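Minor fimbrium subunit Mfa5 (PDB 6TO1) is an accessory subunit of the minor fimbriae, cell-surface pili that mediate biofilm formation and adhesion to host cells and other oral bacteria. Local coordinates at residues 131-136 against 175-180; 152-157 against 197-202; 207-212 against 236-241; 230-235 against 358-363. All coordinates share one frame; numbering follows the deposited sequence.

Contact 1 of 4, residues 131-136 against 175-180. With MG (magnesium ion), chain B; PO4 (phosphate ion), chain C.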
# COMPACT_ATOMS: atom_id res chain seq x y z
N VAL A 131 -3.39 1.99 -31.34
CA VAL A 131 -3.12 2.43 -32.73
C VAL A 131 -3.49 1.28 -33.66
O VAL A 131 -2.83 0.22 -33.64
CB VAL A 131 -1.65 2.82 -32.91
CG1 VAL A 131 -1.39 3.38 -34.30
CG2 VAL A 131 -1.23 3.80 -31.82
N ILE A 132 -4.51 1.48 -34.50
CA ILE A 132 -5.06 0.39 -35.32
C ILE A 132 -4.89 0.71 -36.80
O ILE A 132 -5.34 1.74 -37.29
CB ILE A 132 -6.54 0.10 -34.98
CG1 ILE A 132 -6.72 -0.05 -33.46
CG2 ILE A 132 -7.02 -1.18 -35.70
CD1 ILE A 132 -8.12 -0.47 -33.02
N ASP A 133 -4.24 -0.23 -37.51
CA ASP A 133 -4.08 -0.27 -38.96
C ASP A 133 -5.43 -0.56 -39.62
O ASP A 133 -5.99 -1.64 -39.41
CB ASP A 133 -3.07 -1.38 -39.20
CG ASP A 133 -2.68 -1.60 -40.64
OD1 ASP A 133 -3.32 -1.08 -41.59
OD2 ASP A 133 -1.69 -2.34 -40.81
N GLN A 134 -5.98 0.41 -40.36
CA GLN A 134 -7.16 0.18 -41.20
C GLN A 134 -6.82 0.31 -42.68
O GLN A 134 -7.63 0.78 -43.49
CB GLN A 134 -8.32 1.12 -40.81
CG GLN A 134 -8.11 2.59 -41.01
CD GLN A 134 -9.42 3.41 -40.90
OE1 GLN A 134 -10.37 3.01 -40.24
NE2 GLN A 134 -9.45 4.55 -41.56
N SER A 135 -5.61 -0.09 -43.05
CA SER A 135 -5.17 -0.01 -44.44
C SER A 135 -5.86 -1.08 -45.28
O SER A 135 -6.43 -2.02 -44.76
CB SER A 135 -3.64 -0.16 -44.54
OG SER A 135 -3.27 -1.48 -44.17
N SER A 136 -5.76 -0.94 -46.60
CA SER A 136 -6.50 -1.84 -47.50
C SER A 136 -6.02 -3.28 -47.39
O SER A 136 -6.81 -4.21 -47.60
CB SER A 136 -6.40 -1.29 -48.95
OG SER A 136 -5.24 -1.74 -49.60
N VAL A 175 -6.13 5.83 -31.90
CA VAL A 175 -5.66 6.26 -33.21
C VAL A 175 -5.95 5.15 -34.23
O VAL A 175 -5.73 3.97 -33.96
CB VAL A 175 -4.15 6.56 -33.17
CG1 VAL A 175 -3.64 6.87 -34.59
CG2 VAL A 175 -3.82 7.71 -32.23
N SER A 176 -6.42 5.53 -35.41
CA SER A 176 -6.44 4.62 -36.55
C SER A 176 -5.56 5.23 -37.63
O SER A 176 -5.22 6.42 -37.59
CB SER A 176 -7.85 4.37 -37.07
OG SER A 176 -8.36 5.53 -37.70
N TYR A 177 -5.16 4.41 -38.60
CA TYR A 177 -4.40 4.98 -39.68
C TYR A 177 -4.56 4.16 -40.95
O TYR A 177 -4.78 2.94 -40.93
CB TYR A 177 -2.90 5.12 -39.34
CG TYR A 177 -2.16 3.81 -39.19
CD1 TYR A 177 -1.47 3.25 -40.26
CD2 TYR A 177 -2.12 3.14 -37.99
CE1 TYR A 177 -0.78 2.07 -40.13
CE2 TYR A 177 -1.45 1.96 -37.86
CZ TYR A 177 -0.77 1.43 -38.93
OH TYR A 177 -0.07 0.24 -38.78
N ASP A 178 -4.43 4.87 -42.05
CA ASP A 178 -4.29 4.30 -43.38
C ASP A 178 -3.12 5.04 -44.04
O ASP A 178 -1.97 4.93 -43.58
CB ASP A 178 -5.59 4.40 -44.18
CG ASP A 178 -6.28 5.75 -44.04
OD1 ASP A 178 -5.83 6.72 -44.68
OD2 ASP A 178 -7.29 5.81 -43.27
N HIS A 179 -3.38 5.78 -45.12
CA HIS A 179 -2.30 6.60 -45.65
C HIS A 179 -2.04 7.84 -44.81
O HIS A 179 -1.07 8.56 -45.07
CB HIS A 179 -2.55 7.01 -47.12
CG HIS A 179 -3.86 7.71 -47.35
ND1 HIS A 179 -5.00 7.02 -47.69
CD2 HIS A 179 -4.20 9.02 -47.28
CE1 HIS A 179 -5.99 7.88 -47.84
NE2 HIS A 179 -5.53 9.10 -47.59
N GLU A 180 -2.86 8.10 -43.79
CA GLU A 180 -2.64 9.16 -42.82
C GLU A 180 -3.25 8.71 -41.50
O GLU A 180 -4.13 7.84 -41.48
CB GLU A 180 -3.27 10.48 -43.29
CG GLU A 180 -4.76 10.35 -43.35
CD GLU A 180 -5.46 11.46 -44.08
OE1 GLU A 180 -4.88 12.55 -44.23
OE2 GLU A 180 -6.62 11.23 -44.48
MG MG B . -1.63 -2.31 -45.16
P PO4 C . -2.01 -1.03 -48.13
O1 PO4 C . -3.24 -0.27 -48.65
O2 PO4 C . -0.88 -0.04 -47.86
O3 PO4 C . -1.57 -1.97 -49.23
O4 PO4 C . -2.36 -1.86 -46.95
O HOH W 1 -0.98 -2.97 -43.35
O HOH W 2 -11.04 5.10 -38.44
O HOH W 3 0.13 -3.18 -45.91

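Contact 2 of 4, residues 152-157 against 197-202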
# COMPACT_ATOMS: atom_id res chain seq x y z
N SER A 152 -11.07 -7.72 -31.37
CA SER A 152 -10.09 -7.79 -30.29
C SER A 152 -9.86 -6.42 -29.67
O SER A 152 -9.62 -6.33 -28.46
CB SER A 152 -8.76 -8.38 -30.80
OG SER A 152 -8.19 -7.62 -31.85
N GLY A 153 -9.92 -5.35 -30.47
CA GLY A 153 -9.73 -4.03 -29.90
C GLY A 153 -10.81 -3.69 -28.89
O GLY A 153 -10.54 -3.11 -27.84
N GLN A 154 -12.05 -4.06 -29.19
CA GLN A 154 -13.11 -3.84 -28.21
C GLN A 154 -12.88 -4.66 -26.96
O GLN A 154 -13.07 -4.17 -25.84
CB GLN A 154 -14.45 -4.17 -28.84
CG GLN A 154 -14.83 -3.20 -29.91
CD GLN A 154 -16.14 -3.59 -30.54
OE1 GLN A 154 -17.20 -3.14 -30.10
NE2 GLN A 154 -16.08 -4.43 -31.56
N ARG A 155 -12.46 -5.91 -27.12
CA ARG A 155 -12.17 -6.75 -25.96
C ARG A 155 -11.08 -6.14 -25.10
O ARG A 155 -11.17 -6.18 -23.87
CB ARG A 155 -11.80 -8.15 -26.42
CG ARG A 155 -11.60 -9.09 -25.23
CD ARG A 155 -11.00 -10.44 -25.65
NE ARG A 155 -10.39 -11.12 -24.50
CZ ARG A 155 -10.96 -12.12 -23.83
NH1 ARG A 155 -12.16 -12.56 -24.19
NH2 ARG A 155 -10.34 -12.67 -22.80
N PHE A 156 -10.03 -5.58 -25.73
CA PHE A 156 -8.95 -4.95 -24.98
C PHE A 156 -9.46 -3.73 -24.20
O PHE A 156 -9.11 -3.53 -23.03
CB PHE A 156 -7.82 -4.51 -25.92
CG PHE A 156 -7.18 -5.63 -26.70
CD1 PHE A 156 -7.20 -6.93 -26.23
CD2 PHE A 156 -6.53 -5.36 -27.89
CE1 PHE A 156 -6.60 -7.95 -26.96
CE2 PHE A 156 -5.92 -6.38 -28.62
CZ PHE A 156 -5.97 -7.67 -28.16
N VAL A 157 -10.26 -2.88 -24.85
CA VAL A 157 -10.82 -1.72 -24.17
C VAL A 157 -11.57 -2.15 -22.92
O VAL A 157 -11.37 -1.62 -21.82
CB VAL A 157 -11.72 -0.91 -25.12
CG1 VAL A 157 -12.56 0.07 -24.34
CG2 VAL A 157 -10.85 -0.20 -26.18
N LYS A 197 -15.98 3.82 -31.95
CA LYS A 197 -14.99 4.25 -32.94
C LYS A 197 -14.27 3.06 -33.55
O LYS A 197 -13.96 3.06 -34.75
CB LYS A 197 -14.00 5.21 -32.29
CG LYS A 197 -14.61 6.51 -31.82
CD LYS A 197 -15.11 7.32 -32.99
CE LYS A 197 -15.61 8.69 -32.54
NZ LYS A 197 -16.16 9.45 -33.70
N ILE A 198 -13.99 2.02 -32.75
CA ILE A 198 -13.34 0.83 -33.26
C ILE A 198 -14.24 0.11 -34.25
O ILE A 198 -13.79 -0.37 -35.30
CB ILE A 198 -12.92 -0.09 -32.10
CG1 ILE A 198 -11.89 0.61 -31.21
CG2 ILE A 198 -12.44 -1.42 -32.63
CD1 ILE A 198 -11.55 -0.16 -29.97
N ARG A 199 -15.55 0.04 -33.95
CA ARG A 199 -16.48 -0.61 -34.87
C ARG A 199 -16.61 0.13 -36.19
O ARG A 199 -17.01 -0.47 -37.19
CB ARG A 199 -17.87 -0.75 -34.23
CG ARG A 199 -17.91 -1.84 -33.19
CD ARG A 199 -19.35 -2.21 -32.81
NE ARG A 199 -20.07 -1.02 -32.38
CZ ARG A 199 -20.12 -0.60 -31.12
NH1 ARG A 199 -19.51 -1.28 -30.16
NH2 ARG A 199 -20.80 0.50 -30.83
N ALA A 200 -16.24 1.41 -36.24
CA ALA A 200 -16.38 2.17 -37.47
C ALA A 200 -15.12 2.14 -38.36
O ALA A 200 -15.08 2.85 -39.37
CB ALA A 200 -16.72 3.63 -37.17
N LEU A 201 -14.10 1.36 -37.98
CA LEU A 201 -12.91 1.23 -38.81
C LEU A 201 -13.29 0.67 -40.17
O LEU A 201 -14.14 -0.21 -40.28
CB LEU A 201 -11.90 0.30 -38.15
CG LEU A 201 -11.29 0.72 -36.81
CD1 LEU A 201 -10.39 -0.45 -36.33
CD2 LEU A 201 -10.50 2.00 -36.90
N THR A 202 -12.61 1.15 -41.21
CA THR A 202 -12.93 0.76 -42.57
C THR A 202 -11.66 0.77 -43.40
O THR A 202 -10.81 1.66 -43.20
CB THR A 202 -13.98 1.72 -43.14
OG1 THR A 202 -14.53 1.19 -44.35
CG2 THR A 202 -13.35 3.06 -43.42

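Contact 3 of 4, residues 207-212 against 236-241. With MG (magnesium ion), chain B; PO4 (phosphate ion), chain C.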
# COMPACT_ATOMS: atom_id res chain seq x y z
N THR A 207 -0.53 2.34 -45.75
CA THR A 207 -0.21 1.86 -44.40
C THR A 207 0.90 2.73 -43.82
O THR A 207 2.09 2.38 -43.87
CB THR A 207 0.17 0.37 -44.43
OG1 THR A 207 -0.82 -0.41 -45.13
CG2 THR A 207 0.35 -0.16 -43.02
N HIS A 208 0.50 3.86 -43.22
CA HIS A 208 1.44 4.87 -42.71
C HIS A 208 1.68 4.61 -41.22
O HIS A 208 1.23 5.35 -40.33
CB HIS A 208 0.88 6.26 -42.96
CG HIS A 208 1.90 7.36 -43.01
ND1 HIS A 208 2.91 7.50 -42.09
CD2 HIS A 208 2.01 8.41 -43.85
CE1 HIS A 208 3.61 8.59 -42.37
NE2 HIS A 208 3.09 9.15 -43.45
N THR A 209 2.35 3.48 -40.94
CA THR A 209 2.53 3.06 -39.55
C THR A 209 3.33 4.10 -38.77
O THR A 209 3.02 4.40 -37.61
CB THR A 209 3.19 1.68 -39.55
OG1 THR A 209 2.36 0.78 -40.31
CG2 THR A 209 3.36 1.12 -38.13
N GLN A 210 4.34 4.68 -39.39
CA GLN A 210 5.06 5.76 -38.73
C GLN A 210 4.09 6.86 -38.32
O GLN A 210 4.16 7.39 -37.20
CB GLN A 210 6.14 6.32 -39.65
CG GLN A 210 6.70 7.62 -39.12
CD GLN A 210 7.88 8.14 -39.91
OE1 GLN A 210 7.93 8.03 -41.15
NE2 GLN A 210 8.84 8.73 -39.20
N GLY A 211 3.15 7.21 -39.20
CA GLY A 211 2.21 8.28 -38.88
C GLY A 211 1.28 7.93 -37.73
O GLY A 211 1.00 8.77 -36.87
N GLY A 212 0.80 6.68 -37.69
CA GLY A 212 0.04 6.24 -36.54
C GLY A 212 0.83 6.35 -35.26
O GLY A 212 0.33 6.83 -34.24
N GLY A 236 1.51 -5.48 -40.27
CA GLY A 236 2.96 -5.41 -40.18
C GLY A 236 3.68 -4.92 -41.42
O GLY A 236 4.90 -4.70 -41.36
N LEU A 237 3.00 -4.79 -42.55
CA LEU A 237 3.65 -4.33 -43.76
C LEU A 237 3.40 -2.84 -43.97
O LEU A 237 2.42 -2.44 -44.61
CB LEU A 237 3.18 -5.15 -44.96
CG LEU A 237 3.89 -4.83 -46.27
CD1 LEU A 237 5.40 -5.11 -46.09
CD2 LEU A 237 3.35 -5.58 -47.46
N ALA A 238 4.30 -2.00 -43.46
CA ALA A 238 4.17 -0.56 -43.67
C ALA A 238 4.46 -0.22 -45.12
O ALA A 238 5.35 -0.79 -45.75
CB ALA A 238 5.09 0.22 -42.72
N THR A 239 3.70 0.73 -45.67
CA THR A 239 3.86 1.10 -47.05
C THR A 239 3.93 2.61 -47.27
O THR A 239 4.01 3.05 -48.42
CB THR A 239 2.71 0.54 -47.91
OG1 THR A 239 1.46 1.05 -47.45
CG2 THR A 239 2.70 -0.98 -47.89
N GLU A 240 3.88 3.41 -46.21
CA GLU A 240 3.95 4.87 -46.30
C GLU A 240 4.79 5.40 -45.15
O GLU A 240 4.85 4.77 -44.08
CB GLU A 240 2.56 5.52 -46.21
CG GLU A 240 1.56 4.99 -47.24
CD GLU A 240 1.54 5.80 -48.53
OE1 GLU A 240 2.25 6.83 -48.63
OE2 GLU A 240 0.82 5.39 -49.47
N GLN A 241 5.41 6.56 -45.35
CA GLN A 241 6.20 7.18 -44.29
C GLN A 241 6.32 8.68 -44.54
O GLN A 241 5.92 9.20 -45.59
CB GLN A 241 7.58 6.53 -44.18
CG GLN A 241 8.54 6.93 -45.28
CD GLN A 241 9.97 6.51 -44.98
OE1 GLN A 241 10.34 5.36 -45.14
NE2 GLN A 241 10.77 7.46 -44.54
MG MG B . -1.63 -2.31 -45.16
P PO4 C . -2.01 -1.03 -48.13
O1 PO4 C . -3.24 -0.27 -48.65
O2 PO4 C . -0.88 -0.04 -47.86
O3 PO4 C . -1.57 -1.97 -49.23
O4 PO4 C . -2.36 -1.86 -46.95
O HOH W 4 5.74 3.61 -41.80
O HOH W 3 0.13 -3.18 -45.91
O HOH W 1 -0.98 -2.97 -43.35

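Contact 4 of 4, residues 230-235 against 358-363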
# COMPACT_ATOMS: atom_id res chain seq x y z
N ILE A 230 1.85 2.14 -25.64
CA ILE A 230 1.30 2.21 -26.99
C ILE A 230 1.09 0.79 -27.47
O ILE A 230 2.01 -0.04 -27.39
CB ILE A 230 2.22 2.98 -27.95
CG1 ILE A 230 2.35 4.41 -27.46
CG2 ILE A 230 1.72 2.87 -29.39
CD1 ILE A 230 3.44 5.23 -28.21
N ILE A 231 -0.12 0.50 -27.95
CA ILE A 231 -0.45 -0.81 -28.52
C ILE A 231 -0.71 -0.64 -30.01
O ILE A 231 -1.69 -0.00 -30.40
CB ILE A 231 -1.68 -1.43 -27.84
CG1 ILE A 231 -1.46 -1.62 -26.34
CG2 ILE A 231 -2.08 -2.76 -28.53
CD1 ILE A 231 -2.80 -1.81 -25.55
N LEU A 232 0.13 -1.26 -30.85
CA LEU A 232 -0.02 -1.19 -32.29
C LEU A 232 -0.59 -2.50 -32.81
O LEU A 232 -0.02 -3.56 -32.58
CB LEU A 232 1.33 -0.91 -32.97
CG LEU A 232 1.38 -0.91 -34.48
CD1 LEU A 232 0.56 0.22 -35.08
CD2 LEU A 232 2.87 -0.82 -34.90
N MET A 233 -1.70 -2.40 -33.53
CA MET A 233 -2.41 -3.54 -34.09
C MET A 233 -2.33 -3.41 -35.61
O MET A 233 -2.98 -2.53 -36.19
CB MET A 233 -3.86 -3.55 -33.60
CG MET A 233 -3.95 -3.82 -32.10
SD MET A 233 -5.39 -3.12 -31.25
CE MET A 233 -6.71 -3.92 -32.16
N SER A 234 -1.53 -4.25 -36.24
CA SER A 234 -1.25 -4.05 -37.65
C SER A 234 -0.95 -5.40 -38.30
O SER A 234 -0.54 -6.34 -37.63
CB SER A 234 -0.06 -3.09 -37.82
OG SER A 234 0.33 -3.03 -39.19
N ASP A 235 -1.13 -5.48 -39.62
CA ASP A 235 -0.62 -6.70 -40.24
C ASP A 235 0.87 -6.63 -40.51
O ASP A 235 1.45 -7.64 -40.92
CB ASP A 235 -1.38 -7.08 -41.51
CG ASP A 235 -1.26 -6.07 -42.62
OD1 ASP A 235 -0.20 -5.39 -42.76
OD2 ASP A 235 -2.25 -5.97 -43.39
N ILE A 358 6.01 -0.32 -25.73
CA ILE A 358 5.39 -0.56 -27.03
C ILE A 358 5.04 -2.03 -27.15
O ILE A 358 5.93 -2.89 -27.10
CB ILE A 358 6.30 -0.16 -28.21
CG1 ILE A 358 6.98 1.15 -27.91
CG2 ILE A 358 5.47 -0.15 -29.49
CD1 ILE A 358 6.07 2.30 -27.68
N HIS A 359 3.76 -2.30 -27.39
CA HIS A 359 3.24 -3.62 -27.71
C HIS A 359 2.82 -3.66 -29.17
O HIS A 359 2.19 -2.72 -29.66
CB HIS A 359 2.02 -3.96 -26.86
CG HIS A 359 2.17 -3.64 -25.42
ND1 HIS A 359 2.42 -4.61 -24.47
CD2 HIS A 359 2.11 -2.46 -24.75
CE1 HIS A 359 2.51 -4.03 -23.28
NE2 HIS A 359 2.31 -2.74 -23.42
N THR A 360 3.13 -4.75 -29.85
CA THR A 360 2.67 -4.88 -31.23
C THR A 360 1.96 -6.22 -31.37
O THR A 360 2.34 -7.22 -30.77
CB THR A 360 3.81 -4.79 -32.26
OG1 THR A 360 4.79 -5.79 -31.96
CG2 THR A 360 4.46 -3.43 -32.22
N ILE A 361 0.94 -6.23 -32.22
CA ILE A 361 0.11 -7.40 -32.43
C ILE A 361 -0.00 -7.58 -33.93
O ILE A 361 -0.45 -6.67 -34.63
CB ILE A 361 -1.28 -7.24 -31.79
CG1 ILE A 361 -1.14 -6.92 -30.31
CG2 ILE A 361 -2.11 -8.47 -32.03
CD1 ILE A 361 -2.46 -6.58 -29.65
N GLY A 362 0.40 -8.75 -34.44
CA GLY A 362 0.48 -8.97 -35.86
C GLY A 362 -0.73 -9.74 -36.36
O GLY A 362 -0.94 -10.89 -35.97
N TYR A 363 -1.50 -9.11 -37.24
CA TYR A 363 -2.75 -9.70 -37.72
C TYR A 363 -2.62 -10.48 -39.03
O TYR A 363 -3.62 -11.02 -39.51
CB TYR A 363 -3.81 -8.59 -37.83
CG TYR A 363 -4.34 -8.20 -36.47
CD1 TYR A 363 -5.57 -8.66 -36.01
CD2 TYR A 363 -3.58 -7.40 -35.62
CE1 TYR A 363 -6.03 -8.32 -34.78
CE2 TYR A 363 -4.03 -7.08 -34.37
CZ TYR A 363 -5.26 -7.52 -33.95
OH TYR A 363 -5.69 -7.20 -32.70

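Contact 1 of 4, residues 131-136 against 175-180
Val131 to Asp133 and Val175 to Tyr177 pair as neighbouring parallel strands, 22° apart, at the C-terminal ends of two interior strands of the central sheet, and the loop after Asp133 leads to the bound magnesium. Backbone bonds alternate across the pair: Ile132 N gives to Val175 O, Tyr177 N to Ile132 O, and beyond the strand end Gln134 N to Tyr177 O (2.9 Å). Tyr177 has CG in the crowded position between its backbone N and carbonyl carbon (chi1 68°), and its ring lies against the neighbouring strand, with Asp133 CA over one face, 3.9 Å from the ring centre, in a CH-pi contact. CG1 of Val131, a beta-branched residue suited to a buried strand, meets ring atom CD2 of Tyr177 at 3.8 Å. The tyrosine hydroxyl is hydrogen-bonded to Thr209 OG1. On the sheet face of Ile132, the extended Gln134 side chain lies beside Asp178, amide and carboxylate nearly coplanar, and NE2 gives a straight bond to Asp178 OD2 (3.0 Å, 167°); His182 also binds that oxygen. Asp133 OD1 accepts from Ser135 N and, on the syn lone pair, from Ser135 OG (2.6 Å), which positions that hydroxyl for magnesium at 2.1 Å, while OD2 accepts from a metal-bound water. This Asx turn lies in the D-x-S-x-S pattern of Asp133, Ser135 and Ser137, the signature of the metal-ion-dependent adhesion site of von Willebrand factor A domains.

Contact 2 of 4, residues 152-157 against 197-202
Helix 143-160 and the C-terminal end of helix 191-199 meet over a short patch, where the closest CA atoms, of Gln154 and Ile198, are 6.9 Å apart. Ile198 supplies the apolar half. Its CG1 is anti to the carbonyl carbon (chi1 -63°), and CD1 at the end of the chain lies against the backbone of Gly153, 3.8 Å from Gly153 C. Glycine suits this place, because a beta carbon would point toward Ile198. Val157 approaches the same methyl tip to tip, CG2 to CD1 at 3.9 Å, and the CG2 branch of Ile198 slides past Gln154 CG at 4.0 Å. Gln154 stretches out beyond CG and crosses Arg199 at about a right angle, so that its amide rests on the aliphatic part of the arginine, with Gln154 CD 3.6 Å from Arg199 CG. The arginine chain bends at chi3 (-55°), which sets NE, and NH1 beyond it gives a hydrogen bond of 3.0 Å and 144° to Gln154 OE1, somewhat out of the guanidinium plane. The other end of the amide, NE2, gives to Ile150 O one turn back in its own helix. Buried aliphatic packing thus joins the two helices, and a neutral amide holds the exposed arginine by one bent hydrogen bond.

Contact 3 of 4, residues 207-212 against 236-241
The imidazole of His208 presents one face to the backbone of the 236-241 loop: Glu240 C lies above the ring centre and Gln241 CA, 3.4 Å above the plane, is offset toward the rim. Both ring nitrogens have partners. ND1 accepts from Gly211 N (2.9 Å), capping the first turn of helix 209-220 from the N-cap position, and NE2 bonds to Ala314 O. CG is anti to the backbone N (chi1 -156°) and, like His208 CB, lies 3.7 Å from Glu240 CB. The carboxylate of Glu240 leads off to a salt bridge with Arg315. Nearer the magnesium, Thr207 O grips two successive amides, Thr239 N at 2.9 Å and Glu240 N at 3.1 Å; the second donor stands above the carbonyl plane. Threonine suits both places, since a hydroxyl oxygen can receive a partner while giving its proton: Thr239 OG1 accepts from Thr207 N (2.9 Å, 130°) and Thr207 OG1 binds magnesium at 2.1 Å, and both give to phosphate O2. The phosphate, probably from the crystallisation liquor, holds a metal position through its O4. Thr207, joining Ser135 and Ser137, completes the protein ligands typical of a metal-ion-dependent adhesion site.

Contact 4 of 4, residues 230-235 against 358-363
Two parallel strands in the central sheet of the von Willebrand factor A domain, a Rossmann-like alpha/beta fold, run side by side here, Ile230-Ser234 against Ile358-Gly362, 16° apart. Alternating bonds stitch their backbones, from His359 N to Ile230 O at 2.9 Å through to Ser234 N to Ile361 O, most of them nearly straight. Branched aliphatic residues suit both buried faces. On one, Ile230 and Ile358 run alongside each other in the same direction, Ile230 CB to Ile358 CD1 at 3.9 Å, and Leu232 CD2 meets Thr360 CG2; helix 209-220 packs on Ile230 and Leu232. On the other, Ile361 CD1 sits between Ile231 CG2 and Met233 CG, 4.0 Å from each, beneath helix 143-160. His359, at the less buried end, has Ile230 O at its ring edge, and its NE2 is hydrogen-bonded to His229 ND1. Beyond the strands, Asp235 turns its carboxylate to Ser137 and Arg145, close to the magnesium. Tyr363 folds back over the sheet, its CG anti to the carbonyl carbon (chi1 -76°), and its hydroxyl bonds to Ser152. Along this ring, CE2 touches Met233 CB at 3.6 Å, while the methionine's bent end brings CE to 3.5 Å from the tyrosine OH.

How the contacts relate
Contacts 1 and 3 meet at the magnesium, their centres about 8 Å apart: each supplies a hydroxyl ligand, the two in adjacent positions, and both share the phosphate and the metal-bound waters. They are also tied through the backbone, Asp178 O to His208 N at 2.7 Å. Contact 4 belongs to the same sheet as contact 1, strands 126-133 and 227-234 being neighbours, and adds a second-shell link from Ser234 OG to Asp133 OD2 at 2.7 Å. Contact 2 lies on the helical layer over the sheet, its centre about 19 Å from that of contact 3 and without touching it. It meets contact 1 where Leu201 CD1 packs on Ile132 CG2 (3.5 Å), and contact 4 through Phe156 and Ile361.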